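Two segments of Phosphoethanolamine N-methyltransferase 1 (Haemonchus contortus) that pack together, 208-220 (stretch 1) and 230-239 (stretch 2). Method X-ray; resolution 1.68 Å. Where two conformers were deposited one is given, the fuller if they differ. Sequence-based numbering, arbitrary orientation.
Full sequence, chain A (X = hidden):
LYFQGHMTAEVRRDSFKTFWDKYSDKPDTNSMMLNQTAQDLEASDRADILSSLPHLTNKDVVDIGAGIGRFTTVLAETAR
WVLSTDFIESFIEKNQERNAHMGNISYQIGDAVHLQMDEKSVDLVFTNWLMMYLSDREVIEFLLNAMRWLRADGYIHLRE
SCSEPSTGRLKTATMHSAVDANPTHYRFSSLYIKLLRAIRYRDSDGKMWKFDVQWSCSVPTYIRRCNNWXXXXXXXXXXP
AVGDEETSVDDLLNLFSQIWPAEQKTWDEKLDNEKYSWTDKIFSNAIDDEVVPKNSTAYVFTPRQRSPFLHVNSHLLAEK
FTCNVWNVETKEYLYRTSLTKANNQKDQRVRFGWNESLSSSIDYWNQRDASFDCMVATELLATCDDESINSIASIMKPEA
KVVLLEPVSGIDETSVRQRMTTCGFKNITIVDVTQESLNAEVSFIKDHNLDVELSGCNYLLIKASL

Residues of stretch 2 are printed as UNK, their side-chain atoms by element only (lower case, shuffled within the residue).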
# COMPACT_ATOMS: atom_id res chain seq x y z
N MSE A 208 -7.77 -22.20 11.41
CA MSE A 208 -7.05 -21.57 10.31
C MSE A 208 -7.25 -20.06 10.32
O MSE A 208 -8.32 -19.56 10.65
CB MSE A 208 -7.52 -22.13 8.96
CG MSE A 208 -6.55 -21.88 7.81
SE MSE A 208 -4.86 -22.82 8.05
CE MSE A 208 -5.63 -24.53 8.52
N TRP A 209 -6.20 -19.33 9.93
CA TRP A 209 -6.28 -17.88 9.87
C TRP A 209 -5.68 -17.34 8.59
O TRP A 209 -4.83 -17.98 7.97
CB TRP A 209 -5.58 -17.27 11.08
CG TRP A 209 -6.19 -17.74 12.36
CD1 TRP A 209 -5.79 -18.80 13.12
CD2 TRP A 209 -7.32 -17.17 13.00
NE1 TRP A 209 -6.60 -18.92 14.21
CE2 TRP A 209 -7.55 -17.94 14.17
CE3 TRP A 209 -8.16 -16.10 12.74
CZ2 TRP A 209 -8.60 -17.65 15.05
CZ3 TRP A 209 -9.19 -15.81 13.60
CH2 TRP A 209 -9.40 -16.59 14.75
N LYS A 210 -6.14 -16.16 8.19
CA LYS A 210 -5.54 -15.44 7.09
C LYS A 210 -5.47 -13.97 7.45
O LYS A 210 -6.07 -13.53 8.43
CB LYS A 210 -6.32 -15.63 5.79
CG LYS A 210 -7.74 -15.08 5.81
CD LYS A 210 -8.43 -15.42 4.50
CE LYS A 210 -9.91 -15.09 4.55
NZ LYS A 210 -10.57 -15.44 3.26
N PHE A 211 -4.73 -13.22 6.65
CA PHE A 211 -4.61 -11.79 6.83
C PHE A 211 -5.55 -11.08 5.88
O PHE A 211 -5.62 -11.43 4.70
CB PHE A 211 -3.16 -11.38 6.56
CG PHE A 211 -2.24 -11.54 7.74
CD1 PHE A 211 -2.65 -11.17 9.01
CD2 PHE A 211 -0.97 -12.07 7.57
CE1 PHE A 211 -1.80 -11.32 10.10
CE2 PHE A 211 -0.12 -12.21 8.65
CZ PHE A 211 -0.53 -11.84 9.91
N ASP A 212 -6.28 -10.09 6.39
CA ASP A 212 -7.07 -9.21 5.55
C ASP A 212 -6.32 -7.89 5.44
O ASP A 212 -6.37 -7.07 6.36
CB ASP A 212 -8.46 -9.00 6.15
CG ASP A 212 -9.31 -8.01 5.36
OD1 ASP A 212 -8.99 -7.74 4.19
OD2 ASP A 212 -10.31 -7.51 5.91
N VAL A 213 -5.60 -7.70 4.32
CA VAL A 213 -4.84 -6.47 4.11
C VAL A 213 -5.81 -5.35 3.78
O VAL A 213 -6.35 -5.29 2.68
CB VAL A 213 -3.81 -6.61 2.99
CG1 VAL A 213 -2.95 -5.38 2.94
CG2 VAL A 213 -2.95 -7.82 3.23
N GLN A 214 -6.00 -4.45 4.74
CA GLN A 214 -7.06 -3.46 4.63
C GLN A 214 -6.76 -2.38 3.58
O GLN A 214 -7.67 -1.84 2.96
CB GLN A 214 -7.35 -2.85 5.99
CG GLN A 214 -7.85 -3.87 7.00
CD GLN A 214 -8.97 -3.35 7.88
OE1 GLN A 214 -9.03 -2.16 8.20
NE2 GLN A 214 -9.87 -4.24 8.28
N TRP A 215 -5.48 -2.09 3.41
CA TRP A 215 -5.05 -1.08 2.45
C TRP A 215 -3.56 -1.09 2.25
O TRP A 215 -2.82 -1.66 3.06
CB TRP A 215 -5.48 0.33 2.89
CG TRP A 215 -5.35 0.67 4.35
CD1 TRP A 215 -6.34 0.63 5.27
CD2 TRP A 215 -4.18 1.16 5.04
NE1 TRP A 215 -5.87 1.04 6.50
CE2 TRP A 215 -4.56 1.37 6.38
CE3 TRP A 215 -2.86 1.43 4.66
CZ2 TRP A 215 -3.66 1.85 7.35
CZ3 TRP A 215 -1.97 1.90 5.62
CH2 TRP A 215 -2.38 2.10 6.95
N SER A 216 -3.14 -0.47 1.15
CA SER A 216 -1.75 -0.11 0.92
C SER A 216 -1.72 1.37 0.58
O SER A 216 -2.43 1.82 -0.33
CB SER A 216 -1.18 -0.92 -0.23
OG SER A 216 0.21 -0.68 -0.38
N CYS A 217 -0.91 2.14 1.29
CA CYS A 217 -0.88 3.59 1.10
C CYS A 217 0.55 4.07 1.16
O CYS A 217 1.39 3.44 1.79
CB CYS A 217 -1.67 4.28 2.21
SG CYS A 217 -3.45 4.00 2.20
N SER A 218 0.81 5.19 0.50
CA SER A 218 2.11 5.85 0.55
C SER A 218 2.08 6.84 1.71
O SER A 218 1.10 7.55 1.89
CB SER A 218 2.37 6.63 -0.74
OG SER A 218 2.34 5.80 -1.88
N VAL A 219 3.16 6.90 2.47
CA VAL A 219 3.23 7.80 3.61
C VAL A 219 3.24 9.24 3.10
O VAL A 219 4.15 9.62 2.35
CB VAL A 219 4.49 7.53 4.43
CG1 VAL A 219 4.60 8.51 5.59
CG2 VAL A 219 4.49 6.09 4.93
N PRO A 220 2.21 10.04 3.46
CA PRO A 220 2.03 11.40 2.93
C PRO A 220 3.25 12.31 3.05
O PRO A 220 3.60 12.99 2.07
CB PRO A 220 0.87 11.94 3.76
CG PRO A 220 0.07 10.73 4.08
CD PRO A 220 1.08 9.64 4.31
N UNK A 230 7.11 5.61 -2.54
CA UNK A 230 7.43 4.21 -2.25
C UNK A 230 7.70 3.91 -0.78
O UNK A 230 8.22 2.84 -0.44
c UNK A 230 8.59 3.72 -3.12
c UNK A 230 10.14 2.52 -7.65
n UNK A 230 9.80 1.92 -8.78
c UNK A 230 8.24 3.57 -4.60
c UNK A 230 9.49 3.44 -5.45
n UNK A 230 9.22 2.80 -6.74
n UNK A 230 11.41 2.85 -7.43
N UNK A 231 7.37 4.85 0.09
CA UNK A 231 7.29 4.58 1.52
C UNK A 231 5.90 4.05 1.76
O UNK A 231 4.94 4.82 1.87
c UNK A 231 8.94 6.36 2.22
c UNK A 231 7.51 5.86 2.32
o UNK A 231 9.86 5.27 4.12
c UNK A 231 9.90 5.43 2.90
n UNK A 231 10.77 4.79 2.12
N UNK A 232 5.78 2.73 1.81
CA UNK A 232 4.47 2.10 1.74
C UNK A 232 4.14 1.41 3.06
O UNK A 232 4.99 0.75 3.66
c UNK A 232 4.87 1.75 -0.74
c UNK A 232 4.38 1.10 0.56
c UNK A 232 2.95 0.61 0.38
N UNK A 233 2.91 1.60 3.52
CA UNK A 233 2.46 0.93 4.73
C UNK A 233 1.09 0.28 4.57
O UNK A 233 0.33 0.60 3.65
c UNK A 233 1.58 2.98 5.99
c UNK A 233 2.55 1.84 5.97
n UNK A 233 0.30 4.73 5.61
c UNK A 233 1.19 3.85 5.03
c UNK A 233 0.18 4.42 6.89
n UNK A 233 0.94 3.38 7.15
N UNK A 234 0.81 -0.66 5.47
CA UNK A 234 -0.36 -1.52 5.38
C UNK A 234 -0.90 -1.78 6.77
O UNK A 234 -0.13 -2.00 7.70
c UNK A 234 2.21 -2.78 3.37
n UNK A 234 1.30 -2.68 1.32
c UNK A 234 3.27 -2.82 4.27
c UNK A 234 0.28 -2.74 2.23
c UNK A 234 0.01 -2.87 4.77
c UNK A 234 0.78 -2.80 3.50
c UNK A 234 4.82 -2.70 2.41
c UNK A 234 4.57 -2.77 3.78
c UNK A 234 3.80 -2.66 1.50
c UNK A 234 2.49 -2.70 1.99
N UNK A 235 -2.22 -1.76 6.90
CA UNK A 235 -2.86 -2.25 8.12
C UNK A 235 -3.56 -3.55 7.75
O UNK A 235 -4.32 -3.61 6.78
c UNK A 235 -3.44 -1.72 11.08
c UNK A 235 -5.52 -0.55 10.40
c UNK A 235 -3.87 -1.24 8.66
c UNK A 235 -4.50 -1.60 10.01
N UNK A 236 -3.29 -4.58 8.53
CA UNK A 236 -3.68 -5.94 8.20
C UNK A 236 -4.33 -6.63 9.40
O UNK A 236 -3.82 -6.56 10.52
c UNK A 236 -2.45 -6.72 7.73
o UNK A 236 -1.92 -6.09 6.55
c UNK A 236 -2.80 -8.13 7.40
N UNK A 237 -5.45 -7.30 9.16
CA UNK A 237 -6.26 -7.87 10.23
C UNK A 237 -6.23 -9.40 10.20
O UNK A 237 -6.31 -10.01 9.13
n UNK A 237 -12.26 -6.99 12.08
c UNK A 237 -10.85 -7.37 12.34
c UNK A 237 -7.70 -7.38 10.10
c UNK A 237 -8.57 -7.64 11.32
c UNK A 237 -10.00 -7.17 11.10
N UNK A 238 -6.12 -10.02 11.38
CA UNK A 238 -6.16 -11.48 11.51
C UNK A 238 -7.61 -11.95 11.53
O UNK A 238 -8.36 -11.61 12.45
c UNK A 238 -4.92 -13.71 14.45
c UNK A 238 -5.65 -13.38 13.15
c UNK A 238 -5.45 -11.93 12.79
c UNK A 238 -5.21 -15.13 14.90
n UNK A 238 -4.41 -15.46 16.12
N UNK A 239 -8.00 -12.71 10.52
CA UNK A 239 -9.38 -13.14 10.36
C UNK A 239 -9.45 -14.63 10.02
O UNK A 239 -8.48 -15.20 9.54
c UNK A 239 -10.09 -12.32 9.25
c UNK A 239 -10.12 -10.84 9.61
c UNK A 239 -9.40 -12.54 7.93
O HOH W 1 -12.28 -4.30 10.44

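Position 230 carries four carbons and three nitrogens, a chain of three carbons and a nitrogen ending in a carbon with two more nitrogens; its CA-to-CB bond points away from stretch 1, and no side-chain atom makes contact there. This is a guanidinium, hence Arg230. Position 231 has three carbons, the third bearing one oxygen and one nitrogen; its CB lies 4.0 Å from Val219 CG2, and its backbone O accepts a hydrogen bond from Val219 N (2.8 Å). This fits Gln231, whose amide end leads away and is satisfied elsewhere in the structure.

At 232 one carbon carries two others, and one of these carbons lies 3.1 Å from Ser216 OG; the beta-branched pattern is that of Val232. Position 233 shows one carbon and a five-membered ring of three carbons and two nitrogens. The ring presents a face to the edge of Trp215, with centroids 4.7 Å apart and planes at 71°, and the backbone pairs with Cys217 through N to Cys217 O (2.9 Å) and O from Cys217 N (3.1 Å): His233.

Position 234 holds one carbon, then fused five- and six-membered rings of eight carbons and one nitrogen, and that nitrogen comes within 2.8 Å of Ser216 OG, so it is Trp234. CD1 packs 4.2 Å from Val213 CG1. Position 235 has four carbons forked at the second, and its CB rests 3.4 Å from Trp215 CZ2, identifying Leu235. Its O accepts from Gln214 N (2.8 Å), but its own N has no partner, nor has Trp215 O: the ladder loosens here.

Position 236 branches at its first carbon into one oxygen and one carbon, the latter 3.4 Å from Phe211 CB, as in Thr236. Position 237 has four carbons in a row ending in nitrogen, its CB 4.3 Å from Asp212 CB: Lys237. It exchanges backbone bonds with Asp212 (O to Asp212 N 2.7 Å, N to Asp212 O 3.0 Å), and one water accepts from both its NZ and Gln214 NE2, each at 3.2 Å. Position 238 again has four carbons in a row and a terminal nitrogen, extended over the Trp209 indole, the last carbon 3.5 Å from Trp209 CD2. This is Lys238; CE lies 3.7 Å and NZ 4.5 Å from the centroid of the five-membered ring, giving CH-pi and cation-pi contacts. Three carbons, one carrying the other two, with one of that pair 3.7 Å from Lys210 CG, make 239 Val239.

The contact is an antiparallel strand pairing. Paired amides bind Lys210 to Val239, Asp212 to Lys237 and Cys217 to His233, and CA-H...O contacts fill in between them. The paired side chains divide between two faces: Phe211, Val213, Thr236 and Trp234 share one, while Trp215, His233 and Leu235 pack on the other, where the Trp215 ring covers the backbone at the loosened centre.

Stretch 2 (230-239) RQVHWLTKKV
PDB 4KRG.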